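Local coordinates for adhesion and penetration protein autotransporter (Haemophilus influenzae, PDB 3SYJ) that promotes adherence and invasion by binding a host cell structure, self-associates in bacterial aggregation, and is probably also a serine protease, at residues 477-482 and 502-507; 550-555 and 575-580; 457-462 and 481-486. All coordinates share one frame; numbering follows the deposited sequence.

Contact 1 (477-482 and 502-507)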
ATOM      1  N   GLY A 477      41.143  24.557   1.207  1.00 14.71           N
ATOM      2  CA  GLY A 477      41.098  23.330   1.982  1.00 16.42           C
ATOM      3  C   GLY A 477      41.737  22.141   1.301  1.00 14.93           C
ATOM      4  O   GLY A 477      42.762  22.276   0.630  1.00 14.98           O
ATOM      5  N   GLY A 478      41.100  20.984   1.471  1.00 15.00           N
ATOM      6  CA  GLY A 478      41.642  19.693   1.078  1.00 15.18           C
ATOM      7  C   GLY A 478      40.933  18.586   1.850  1.00 15.16           C
ATOM      8  O   GLY A 478      39.921  18.843   2.512  1.00 11.23           O
ATOM      9  N   ARG A 479      41.463  17.364   1.786  1.00 13.80           N
ATOM     10  CA  ARG A 479      40.787  16.213   2.403  1.00 13.28           C
ATOM     11  C   ARG A 479      41.463  15.753   3.675  1.00 12.29           C
ATOM     12  O   ARG A 479      42.653  15.448   3.682  1.00 18.07           O
ATOM     13  CB  ARG A 479      40.686  15.028   1.426  1.00 16.61           C
ATOM     14  CG  ARG A 479      39.540  15.133   0.428  1.00 18.76           C
ATOM     15  CD  ARG A 479      39.579  14.042  -0.642  1.00 21.28           C
ATOM     16  NE  ARG A 479      39.269  14.593  -1.961  1.00 36.16           N
ATOM     17  CZ  ARG A 479      38.051  14.952  -2.351  1.00 35.98           C
ATOM     18  NH1 ARG A 479      37.024  14.805  -1.532  1.00 45.69           N
ATOM     19  NH2 ARG A 479      37.851  15.452  -3.557  1.00 33.84           N
ATOM     20  N   LEU A 480      40.701  15.721   4.757  1.00 12.01           N
ATOM     21  CA  LEU A 480      41.128  15.044   5.966  1.00 12.47           C
ATOM     22  C   LEU A 480      40.458  13.676   5.939  1.00 17.21           C
ATOM     23  O   LEU A 480      39.242  13.567   6.127  1.00 14.98           O
ATOM     24  CB  LEU A 480      40.713  15.825   7.216  1.00 10.58           C
ATOM     25  CG  LEU A 480      40.893  15.088   8.547  1.00 17.12           C
ATOM     26  CD1 LEU A 480      42.336  14.644   8.726  1.00 12.85           C
ATOM     27  CD2 LEU A 480      40.433  15.928   9.744  1.00 14.30           C
ATOM     28  N   ASP A 481      41.247  12.642   5.659  1.00 15.31           N
ATOM     29  CA  ASP A 481      40.745  11.269   5.610  1.00 16.81           C
ATOM     30  C   ASP A 481      40.986  10.580   6.947  1.00 19.13           C
ATOM     31  O   ASP A 481      42.107  10.179   7.259  1.00 16.38           O
ATOM     32  CB  ASP A 481      41.410  10.481   4.472  1.00 19.73           C
ATOM     33  CG  ASP A 481      41.071   8.993   4.511  1.00 24.99           C
ATOM     34  OD1 ASP A 481      39.995   8.632   5.034  1.00 22.98           O
ATOM     35  OD2 ASP A 481      41.883   8.182   4.013  1.00 26.10           O
ATOM     36  N   LEU A 482      39.917  10.453   7.726  1.00 17.71           N
ATOM     37  CA  LEU A 482      39.970   9.855   9.052  1.00 15.44           C
ATOM     38  C   LEU A 482      40.399   8.390   9.018  1.00 21.22           C
ATOM     39  O   LEU A 482      40.840   7.838  10.030  1.00 17.44           O
ATOM     40  CB  LEU A 482      38.603   9.974   9.717  1.00 20.19           C
ATOM     41  CG  LEU A 482      38.095  11.406   9.858  1.00 16.74           C
ATOM     42  CD1 LEU A 482      36.782  11.380  10.576  1.00 19.83           C
ATOM     43  CD2 LEU A 482      39.112  12.236  10.620  1.00 15.89           C
ATOM     44  N   VAL A 502      36.440  13.241   5.436  1.00 15.61           N
ATOM     45  CA  VAL A 502      35.990  11.996   4.815  1.00 23.39           C
ATOM     46  C   VAL A 502      36.563  10.764   5.520  1.00 19.60           C
ATOM     47  O   VAL A 502      37.414  10.878   6.404  1.00 19.85           O
ATOM     48  CB  VAL A 502      36.373  11.933   3.306  1.00 19.40           C
ATOM     49  CG1 VAL A 502      35.872  13.180   2.565  1.00 18.41           C
ATOM     50  CG2 VAL A 502      37.875  11.768   3.132  1.00 18.36           C
ATOM     51  N   ASN A 503      36.073   9.591   5.132  1.00 21.10           N
ATOM     52  CA  ASN A 503      36.629   8.321   5.589  1.00 21.43           C
ATOM     53  C   ASN A 503      36.735   7.378   4.411  1.00 20.29           C
ATOM     54  O   ASN A 503      35.736   6.808   3.982  1.00 23.17           O
ATOM     55  CB  ASN A 503      35.766   7.689   6.684  1.00 19.95           C
ATOM     56  CG  ASN A 503      36.288   6.329   7.127  1.00 22.14           C
ATOM     57  OD1 ASN A 503      37.470   6.030   6.963  1.00 19.32           O
ATOM     58  ND2 ASN A 503      35.411   5.507   7.699  1.00 14.60           N
ATOM     59  N   HIS A 504      37.942   7.223   3.879  1.00 18.27           N
ATOM     60  CA  HIS A 504      38.137   6.357   2.724  1.00 22.37           C
ATOM     61  C   HIS A 504      38.297   4.892   3.105  1.00 25.64           C
ATOM     62  O   HIS A 504      38.483   4.045   2.239  1.00 21.33           O
ATOM     63  CB  HIS A 504      39.338   6.811   1.897  1.00 22.87           C
ATOM     64  CG  HIS A 504      39.094   8.070   1.126  1.00 28.55           C
ATOM     65  ND1 HIS A 504      40.113   8.894   0.700  1.00 29.74           N
ATOM     66  CD2 HIS A 504      37.941   8.653   0.721  1.00 23.00           C
ATOM     67  CE1 HIS A 504      39.596   9.924   0.053  1.00 27.44           C
ATOM     68  NE2 HIS A 504      38.282   9.805   0.055  1.00 25.45           N
ATOM     69  N   ASN A 505      38.235   4.600   4.399  1.00 25.41           N
ATOM     70  CA  ASN A 505      38.381   3.225   4.857  1.00 25.20           C
ATOM     71  C   ASN A 505      37.109   2.428   4.594  1.00 25.44           C
ATOM     72  O   ASN A 505      36.022   2.792   5.049  1.00 23.79           O
ATOM     73  CB  ASN A 505      38.776   3.176   6.334  1.00 20.42           C
ATOM     74  CG  ASN A 505      39.333   1.819   6.746  1.00 25.97           C
ATOM     75  OD1 ASN A 505      38.656   0.791   6.641  1.00 24.08           O
ATOM     76  ND2 ASN A 505      40.563   1.815   7.243  1.00 18.66           N
ATOM     77  N   THR A 506      37.261   1.346   3.842  1.00 24.62           N
ATOM     78  CA  THR A 506      36.131   0.537   3.402  1.00 31.14           C
ATOM     79  C   THR A 506      35.643  -0.375   4.519  1.00 32.73           C
ATOM     80  O   THR A 506      34.547  -0.933   4.452  1.00 34.71           O
ATOM     81  CB  THR A 506      36.530  -0.346   2.198  1.00 36.15           C
ATOM     82  OG1 THR A 506      37.471  -1.341   2.623  1.00 28.62           O
ATOM     83  CG2 THR A 506      37.172   0.493   1.111  1.00 37.12           C
ATOM     84  N   THR A 507      36.456  -0.497   5.559  1.00 26.62           N
ATOM     85  CA  THR A 507      36.255  -1.533   6.560  1.00 32.27           C
ATOM     86  C   THR A 507      35.911  -1.014   7.955  1.00 33.02           C
ATOM     87  O   THR A 507      35.147  -1.647   8.690  1.00 33.20           O
ATOM     88  CB  THR A 507      37.500  -2.426   6.631  1.00 31.51           C
ATOM     89  OG1 THR A 507      37.379  -3.465   5.654  1.00 33.42           O
ATOM     90  CG2 THR A 507      37.666  -3.024   8.012  1.00 36.93           C
TER

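Contact 2 (550-555 and 575-580)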
ATOM      1  N   LYS A 550      36.199   7.825  -5.513  1.00 42.62           N
ATOM      2  CA  LYS A 550      36.854   7.588  -4.236  1.00 32.72           C
ATOM      3  C   LYS A 550      35.862   6.922  -3.300  1.00 33.31           C
ATOM      4  O   LYS A 550      34.652   7.071  -3.467  1.00 33.56           O
ATOM      5  CB  LYS A 550      37.382   8.894  -3.641  1.00 32.78           C
ATOM      6  CG  LYS A 550      38.507   9.501  -4.464  1.00 34.66           C
ATOM      7  CD  LYS A 550      39.211  10.644  -3.745  1.00 35.46           C
ATOM      8  CE  LYS A 550      40.413  11.126  -4.556  1.00 40.08           C
ATOM      9  NZ  LYS A 550      41.248  12.125  -3.831  1.00 36.75           N
ATOM     10  N   HIS A 551      36.370   6.180  -2.324  1.00 30.00           N
ATOM     11  CA  HIS A 551      35.498   5.435  -1.425  1.00 35.29           C
ATOM     12  C   HIS A 551      34.834   6.312  -0.351  1.00 28.58           C
ATOM     13  O   HIS A 551      35.504   6.998   0.425  1.00 27.89           O
ATOM     14  CB  HIS A 551      36.248   4.246  -0.802  1.00 31.86           C
ATOM     15  CG  HIS A 551      35.362   3.314  -0.031  1.00 45.54           C
ATOM     16  ND1 HIS A 551      34.251   2.713  -0.586  1.00 50.98           N
ATOM     17  CD2 HIS A 551      35.416   2.883   1.254  1.00 40.49           C
ATOM     18  CE1 HIS A 551      33.660   1.955   0.322  1.00 45.96           C
ATOM     19  NE2 HIS A 551      34.351   2.036   1.446  1.00 38.99           N
ATOM     20  N   ASN A 552      33.508   6.289  -0.313  1.00 25.78           N
ATOM     21  CA  ASN A 552      32.775   6.985   0.733  1.00 27.58           C
ATOM     22  C   ASN A 552      32.498   6.043   1.909  1.00 25.48           C
ATOM     23  O   ASN A 552      31.412   5.478   2.023  1.00 26.36           O
ATOM     24  CB  ASN A 552      31.476   7.581   0.176  1.00 25.24           C
ATOM     25  CG  ASN A 552      30.839   8.591   1.118  1.00 24.35           C
ATOM     26  OD1 ASN A 552      31.514   9.187   1.955  1.00 24.95           O
ATOM     27  ND2 ASN A 552      29.529   8.786   0.983  1.00 20.15           N
ATOM     28  N   GLY A 553      33.495   5.874   2.776  1.00 25.67           N
ATOM     29  CA  GLY A 553      33.383   4.978   3.914  1.00 26.69           C
ATOM     30  C   GLY A 553      32.458   5.503   4.995  1.00 26.76           C
ATOM     31  O   GLY A 553      32.130   6.692   5.010  1.00 27.01           O
ATOM     32  N   ARG A 554      32.027   4.620   5.891  1.00 22.35           N
ATOM     33  CA  ARG A 554      31.081   5.004   6.932  1.00 27.51           C
ATOM     34  C   ARG A 554      31.647   6.165   7.737  1.00 23.36           C
ATOM     35  O   ARG A 554      32.775   6.100   8.217  1.00 20.50           O
ATOM     36  CB  ARG A 554      30.769   3.842   7.888  1.00 26.86           C
ATOM     37  CG  ARG A 554      30.441   2.501   7.246  1.00 37.97           C
ATOM     38  CD  ARG A 554      28.948   2.308   6.998  1.00 35.80           C
ATOM     39  NE  ARG A 554      28.117   2.902   8.041  1.00 35.80           N
ATOM     40  CZ  ARG A 554      26.830   3.194   7.871  1.00 34.17           C
ATOM     41  NH1 ARG A 554      26.248   2.940   6.707  1.00 31.38           N
ATOM     42  NH2 ARG A 554      26.128   3.743   8.855  1.00 31.59           N
ATOM     43  N   LEU A 555      30.853   7.218   7.884  1.00 20.67           N
ATOM     44  CA  LEU A 555      31.251   8.368   8.682  1.00 20.94           C
ATOM     45  C   LEU A 555      30.037   8.941   9.419  1.00 21.28           C
ATOM     46  O   LEU A 555      29.007   9.218   8.810  1.00 20.95           O
ATOM     47  CB  LEU A 555      31.913   9.422   7.788  1.00 22.48           C
ATOM     48  CG  LEU A 555      32.328  10.766   8.392  1.00 22.89           C
ATOM     49  CD1 LEU A 555      33.362  10.568   9.477  1.00 23.60           C
ATOM     50  CD2 LEU A 555      32.871  11.678   7.304  1.00 20.56           C
ATOM     51  N   ASN A 575      27.558  14.256   2.617  1.00 17.50           N
ATOM     52  CA  ASN A 575      27.199  13.071   1.856  1.00 17.92           C
ATOM     53  C   ASN A 575      27.545  11.850   2.691  1.00 18.41           C
ATOM     54  O   ASN A 575      28.430  11.077   2.337  1.00 18.89           O
ATOM     55  CB  ASN A 575      27.948  13.027   0.528  1.00 16.23           C
ATOM     56  CG  ASN A 575      27.423  11.949  -0.391  1.00 19.52           C
ATOM     57  OD1 ASN A 575      28.174  11.344  -1.160  1.00 23.29           O
ATOM     58  ND2 ASN A 575      26.122  11.696  -0.316  1.00 15.35           N
ATOM     59  N   LEU A 576      26.845  11.683   3.806  1.00 19.66           N
ATOM     60  CA  LEU A 576      27.266  10.732   4.824  1.00 18.48           C
ATOM     61  C   LEU A 576      26.682   9.346   4.682  1.00 22.41           C
ATOM     62  O   LEU A 576      25.466   9.168   4.673  1.00 24.67           O
ATOM     63  CB  LEU A 576      26.941  11.255   6.218  1.00 18.06           C
ATOM     64  CG  LEU A 576      27.799  12.422   6.687  1.00 18.91           C
ATOM     65  CD1 LEU A 576      27.249  12.992   7.978  1.00 21.31           C
ATOM     66  CD2 LEU A 576      29.228  11.973   6.860  1.00 18.15           C
ATOM     67  N   LYS A 577      27.569   8.364   4.591  1.00 24.28           N
ATOM     68  CA  LYS A 577      27.191   6.983   4.797  1.00 22.73           C
ATOM     69  C   LYS A 577      27.271   6.783   6.306  1.00 26.73           C
ATOM     70  O   LYS A 577      28.279   6.320   6.834  1.00 24.45           O
ATOM     71  CB  LYS A 577      28.169   6.064   4.078  1.00 29.19           C
ATOM     72  CG  LYS A 577      27.506   5.058   3.158  1.00 43.70           C
ATOM     73  CD  LYS A 577      27.062   5.714   1.852  1.00 42.22           C
ATOM     74  CE  LYS A 577      26.302   4.726   0.965  1.00 52.54           C
ATOM     75  NZ  LYS A 577      26.301   5.130  -0.471  1.00 49.75           N
ATOM     76  N   GLY A 578      26.208   7.177   6.998  1.00 26.09           N
ATOM     77  CA  GLY A 578      26.208   7.252   8.442  1.00 22.38           C
ATOM     78  C   GLY A 578      25.194   8.283   8.890  1.00 26.61           C
ATOM     79  O   GLY A 578      24.381   8.751   8.093  1.00 27.56           O
ATOM     80  N   ASP A 579      25.248   8.651  10.164  1.00 23.75           N
ATOM     81  CA  ASP A 579      24.224   9.497  10.746  1.00 22.84           C
ATOM     82  C   ASP A 579      24.772  10.832  11.194  1.00 25.07           C
ATOM     83  O   ASP A 579      25.981  10.996  11.352  1.00 25.77           O
ATOM     84  CB  ASP A 579      23.618   8.820  11.973  1.00 28.14           C
ATOM     85  CG  ASP A 579      22.935   7.523  11.646  1.00 27.02           C
ATOM     86  OD1 ASP A 579      22.579   7.314  10.468  1.00 28.14           O
ATOM     87  OD2 ASP A 579      22.752   6.714  12.576  1.00 35.43           O
ATOM     88  N   ILE A 580      23.859  11.774  11.411  1.00 20.41           N
ATOM     89  CA  ILE A 580      24.160  13.008  12.116  1.00 21.61           C
ATOM     90  C   ILE A 580      23.327  13.006  13.390  1.00 22.95           C
ATOM     91  O   ILE A 580      22.100  12.840  13.346  1.00 19.47           O
ATOM     92  CB  ILE A 580      23.825  14.265  11.275  1.00 17.95           C
ATOM     93  CG1 ILE A 580      24.699  14.325  10.022  1.00 21.88           C
ATOM     94  CG2 ILE A 580      24.017  15.532  12.094  1.00 15.59           C
ATOM     95  CD1 ILE A 580      24.373  15.491   9.106  1.00 21.72           C
TER
HETATM   96  O   HOH W   1      30.255   8.869   4.536  1.00 21.06           O
HETATM   97  O   HOH W   2      27.583   7.343  -1.377  1.00 39.43           O
HETATM   98  O   HOH W   3      23.354   4.686   9.791  1.00 35.31           O

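Contact 3 (457-462 and 481-486)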
ATOM      1  N   THR A 457      45.664  15.868   0.757  1.00 17.75           N
ATOM      2  CA  THR A 457      44.967  14.953   1.658  1.00 16.17           C
ATOM      3  C   THR A 457      45.826  14.611   2.875  1.00 17.57           C
ATOM      4  O   THR A 457      47.005  14.277   2.754  1.00 16.10           O
ATOM      5  CB  THR A 457      44.594  13.624   0.945  1.00 17.62           C
ATOM      6  OG1 THR A 457      43.647  13.876  -0.100  1.00 18.37           O
ATOM      7  CG2 THR A 457      43.999  12.618   1.931  1.00 14.94           C
ATOM      8  N   VAL A 458      45.229  14.692   4.053  1.00 16.36           N
ATOM      9  CA  VAL A 458      45.872  14.181   5.247  1.00 14.87           C
ATOM     10  C   VAL A 458      45.138  12.917   5.650  1.00 17.80           C
ATOM     11  O   VAL A 458      43.926  12.938   5.839  1.00 19.24           O
ATOM     12  CB  VAL A 458      45.824  15.197   6.401  1.00 14.93           C
ATOM     13  CG1 VAL A 458      46.112  14.511   7.717  1.00 13.12           C
ATOM     14  CG2 VAL A 458      46.809  16.344   6.149  1.00 12.46           C
ATOM     15  N   GLN A 459      45.879  11.819   5.763  1.00 18.02           N
ATOM     16  CA  GLN A 459      45.313  10.517   6.104  1.00 18.61           C
ATOM     17  C   GLN A 459      45.842  10.065   7.467  1.00 16.00           C
ATOM     18  O   GLN A 459      47.048  10.126   7.726  1.00 14.70           O
ATOM     19  CB  GLN A 459      45.672   9.493   5.022  1.00 16.60           C
ATOM     20  CG  GLN A 459      45.333   8.043   5.344  1.00 13.77           C
ATOM     21  CD  GLN A 459      45.840   7.095   4.270  1.00 18.35           C
ATOM     22  OE1 GLN A 459      45.634   7.324   3.081  1.00 18.05           O
ATOM     23  NE2 GLN A 459      46.516   6.027   4.686  1.00 19.23           N
ATOM     24  N   LEU A 460      44.939   9.627   8.336  1.00 15.59           N
ATOM     25  CA  LEU A 460      45.315   9.223   9.688  1.00 17.46           C
ATOM     26  C   LEU A 460      45.587   7.722   9.754  1.00 17.09           C
ATOM     27  O   LEU A 460      44.707   6.908   9.462  1.00 16.90           O
ATOM     28  CB  LEU A 460      44.208   9.589  10.685  1.00 11.65           C
ATOM     29  CG  LEU A 460      43.690  11.029  10.668  1.00 17.77           C
ATOM     30  CD1 LEU A 460      42.712  11.277  11.821  1.00 16.25           C
ATOM     31  CD2 LEU A 460      44.850  12.007  10.725  1.00 11.24           C
ATOM     32  N   ASN A 461      46.802   7.360  10.147  1.00 17.32           N
ATOM     33  CA  ASN A 461      47.132   5.958  10.361  1.00 17.72           C
ATOM     34  C   ASN A 461      47.352   5.627  11.829  1.00 18.39           C
ATOM     35  O   ASN A 461      47.919   4.592  12.151  1.00 19.28           O
ATOM     36  CB  ASN A 461      48.351   5.547   9.533  1.00 17.18           C
ATOM     37  CG  ASN A 461      47.979   5.111   8.128  1.00 19.60           C
ATOM     38  OD1 ASN A 461      48.711   4.360   7.491  1.00 21.17           O
ATOM     39  ND2 ASN A 461      46.831   5.573   7.643  1.00 16.11           N
ATOM     40  N   ASP A 462      46.887   6.504  12.714  1.00 20.67           N
ATOM     41  CA  ASP A 462      47.033   6.296  14.153  1.00 19.31           C
ATOM     42  C   ASP A 462      46.227   7.333  14.923  1.00 22.92           C
ATOM     43  O   ASP A 462      45.755   8.320  14.346  1.00 22.97           O
ATOM     44  CB  ASP A 462      48.512   6.361  14.556  1.00 20.89           C
ATOM     45  CG  ASP A 462      48.770   5.838  15.973  1.00 27.21           C
ATOM     46  OD1 ASP A 462      47.865   5.227  16.585  1.00 25.73           O
ATOM     47  OD2 ASP A 462      49.894   6.041  16.479  1.00 25.70           O
ATOM     48  N   ASP A 481      41.247  12.642   5.659  1.00 15.31           N
ATOM     49  CA  ASP A 481      40.745  11.269   5.610  1.00 16.81           C
ATOM     50  C   ASP A 481      40.986  10.580   6.947  1.00 19.13           C
ATOM     51  O   ASP A 481      42.107  10.179   7.259  1.00 16.38           O
ATOM     52  CB  ASP A 481      41.410  10.481   4.472  1.00 19.73           C
ATOM     53  CG  ASP A 481      41.071   8.993   4.511  1.00 24.99           C
ATOM     54  OD1 ASP A 481      39.995   8.632   5.034  1.00 22.98           O
ATOM     55  OD2 ASP A 481      41.883   8.182   4.013  1.00 26.10           O
ATOM     56  N   LEU A 482      39.917  10.453   7.726  1.00 17.71           N
ATOM     57  CA  LEU A 482      39.970   9.855   9.052  1.00 15.44           C
ATOM     58  C   LEU A 482      40.399   8.390   9.018  1.00 21.22           C
ATOM     59  O   LEU A 482      40.840   7.838  10.030  1.00 17.44           O
ATOM     60  CB  LEU A 482      38.603   9.974   9.717  1.00 20.19           C
ATOM     61  CG  LEU A 482      38.095  11.406   9.858  1.00 16.74           C
ATOM     62  CD1 LEU A 482      36.782  11.380  10.576  1.00 19.83           C
ATOM     63  CD2 LEU A 482      39.112  12.236  10.620  1.00 15.89           C
ATOM     64  N   ASN A 483      40.248   7.761   7.857  1.00 20.06           N
ATOM     65  CA  ASN A 483      40.729   6.406   7.657  1.00 16.71           C
ATOM     66  C   ASN A 483      40.403   5.502   8.835  1.00 19.39           C
ATOM     67  O   ASN A 483      41.282   4.820   9.361  1.00 18.68           O
ATOM     68  CB  ASN A 483      42.236   6.424   7.418  1.00 21.35           C
ATOM     69  CG  ASN A 483      42.796   5.050   7.085  1.00 23.58           C
ATOM     70  OD1 ASN A 483      42.074   4.177   6.600  1.00 21.13           O
ATOM     71  ND2 ASN A 483      44.087   4.854   7.345  1.00 17.51           N
ATOM     72  N   GLY A 484      39.141   5.520   9.257  1.00 21.89           N
ATOM     73  CA  GLY A 484      38.663   4.625  10.294  1.00 21.33           C
ATOM     74  C   GLY A 484      38.911   5.099  11.709  1.00 23.07           C
ATOM     75  O   GLY A 484      38.631   4.382  12.667  1.00 26.43           O
ATOM     76  N   HIS A 485      39.440   6.306  11.854  1.00 21.36           N
ATOM     77  CA  HIS A 485      39.743   6.831  13.180  1.00 19.69           C
ATOM     78  C   HIS A 485      38.698   7.853  13.604  1.00 24.27           C
ATOM     79  O   HIS A 485      37.916   8.327  12.786  1.00 29.10           O
ATOM     80  CB  HIS A 485      41.132   7.467  13.195  1.00 19.09           C
ATOM     81  CG  HIS A 485      42.250   6.480  13.070  1.00 21.36           C
ATOM     82  ND1 HIS A 485      42.716   6.031  11.852  1.00 20.98           N
ATOM     83  CD2 HIS A 485      42.995   5.854  14.012  1.00 19.96           C
ATOM     84  CE1 HIS A 485      43.700   5.171  12.051  1.00 22.25           C
ATOM     85  NE2 HIS A 485      43.890   5.049  13.352  1.00 22.04           N
ATOM     86  N   SER A 486      38.683   8.200  14.883  1.00 24.49           N
ATOM     87  CA  SER A 486      37.720   9.179  15.358  1.00 21.89           C
ATOM     88  C   SER A 486      38.402  10.388  15.970  1.00 20.15           C
ATOM     89  O   SER A 486      39.494  10.281  16.526  1.00 18.29           O
ATOM     90  CB  SER A 486      36.747   8.539  16.344  1.00 22.58           C
ATOM     91  OG  SER A 486      35.895   7.634  15.664  1.00 22.91           O
TER
HETATM   92  O   HOH W   4      43.425   8.821   2.177  1.00 21.76           O

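Contact 1 (477-482 and 502-507)
Asp481 and His504 form the polar centre of this contact, where two successive coils of the passenger-domain beta-helix run side by side. The parallel pairing is short: Asp481 bridges Val502, their CA atoms 4.9 Å apart, and the backbone of Val502 bonds to the residues on either side of Asp481. Val502 N gives a nearly straight bond to Leu480 O, N-H...O angle 177°, and Val502 O accepts from Leu482 N at 2.9 Å. Beyond Val502 regular pairing stops, and a side chain takes over. CG of Asp481 lies anti to its own backbone N (chi1 172°), on the side of the carbonyl carbon, and OD1 receives the amide of His504, OD1 to N 2.7 Å. The bond is straight at the hydrogen, yet the donor stands 42° out of the carboxylate plane. OD1 also accepts from Asn483 N, so two backbone amides grip one buried oxygen. The other oxygen, OD2, rests against CB of His504 at 3.6 Å, and carboxylate and imidazole are turned obliquely to each other. One face of that ring is covered by CG2 of Val502, offset toward the rim, a contact made within 502-507. Arg479 comes at about a right angle to the histidine side chain and touches it with the methylene CD, not with its charge. The polar ends of both have a common partner outside the segments, Glu545, which takes a salt bridge from Arg479 NH1 and a hydrogen bond from His504 NE2. Asn503 ND2 donates to Arg554 O, and within 502-507 Asn503 OD1 accepts from Asn505 N at 3.0 Å, an Asx turn in which the amide approaches from above the carbonyl plane.

Contact 2 (550-555 and 575-580)
Arg554 lays its guanidinium over the backbone of Lys577 and Gly578, where loop 550-555 meets the next coil of the beta-solenoid. Its CA already touches Lys577 O at 3.1 Å in a CA-H...O contact, and CB stays near the same oxygen. The chain then bends at chi2 and chi3, and CD is somewhat farther from Lys577 O, at 4.1 Å. NE and CZ then pass over Lys577 O, which sits 3.5 Å from the guanidinium plane above its centre, with Gly578 N toward the rim of the same face. NH1 leaves for a salt bridge with Glu630, while NH2 reaches Gly578 CA and, in the plane of the group, a water that donates to Asp579 OD1, which also accepts from Asn631 ND2. Lys577 O, lying against the guanidinium face, takes a hydrogen bond from Leu555 N at 2.9 Å. Gly578 packs its CA against Leu555 O at 3.4 Å; a CB there would clash with that oxygen. Inward, Leu555 CG meets Leu576 CD2. At the other end, Asn552 N bonds to Gln915 of the second subunit, while Asn552 ND2, with its partner close to the amide plane, donates to Asn575 O at 2.9 Å, N-H...O angle 162°.

Contact 3 (457-462 and 481-486)
Leu460 and Leu482 mark the tight side of the contact: their side chains lie alongside each other, pointing the same way, with CD1 of Leu460 3.9 Å from CD2 of Leu482. Next to them along the strands the backbones pair as parallel neighbours in the beta-helix. Asp481 N donates to Val458 O at 2.7 Å and Leu460 N to Asp481 O, both donors lying nearly along the C=O axis, so Gln459 is bracketed by one residue of the adjoining coil. Past Leu482 the chain leaves the pairing in a type I' turn that ends at His485. Asn483, with CG anti to its backbone N (chi1 -175°), still reaches back, and ND2 donates to Leu460 O at 3.0 Å from 37° above the carbonyl plane; its OD1 accepts from Asn505 ND2. The His485 ring packs against the backbone of Asn461 and Asp462, just past that carbonyl. Its ND1 donates to Leu482 O at 3.2 Å, and this bond, with the acceptor in the ring plane, holds the ring's rotation; the bond from His485 N to the same oxygen closes the turn. Asp462 O lies over one ring face, offset toward the rim. Packing is looser on the side of Gln459 and Asp481. These two side chains run side by side, pointing the same way, but their amide and carboxylate planes are 72° apart, and the closest approach is CG of Gln459 to OD2 of Asp481, 3.7 Å. A water donates to Gln459 OE1 at 2.8 Å; Lys430 also donates to OE1. Within the fold, strand 455-460 lies between strands 430-433 and 478-481. Leu460 reaches Leu433 on the former and Leu487 on strand 487-489, while Leu482 continues the apolar row to Ala510 and Val512 of strand 510-514.

Overall arrangement
Contacts 3 and 1 are adjacent strand pairings in one parallel face of the beta-helix: strand 478-481 pairs with 455-460 on one side and 499-502 on the other, and Asp481 and Leu482 belong to both. Contact 1 is the more buried, relying on a carboxylate and backbone bonds; contact 3 is partly buried and adds a turn, an asparagine and a histidine. Contact 2, also partly buried, has no beta bridge between its segments and holds by one backbone bond, an asparagine amide, bridging waters and a guanidinium laid over a carbonyl. It meets contact 1 through Asn503 ND2 and Arg554 O, and contact 3 through Leu555 and Leu482 in the interior. Contacts 1 and 2 also touch the second subunit, whereas contact 3 does not.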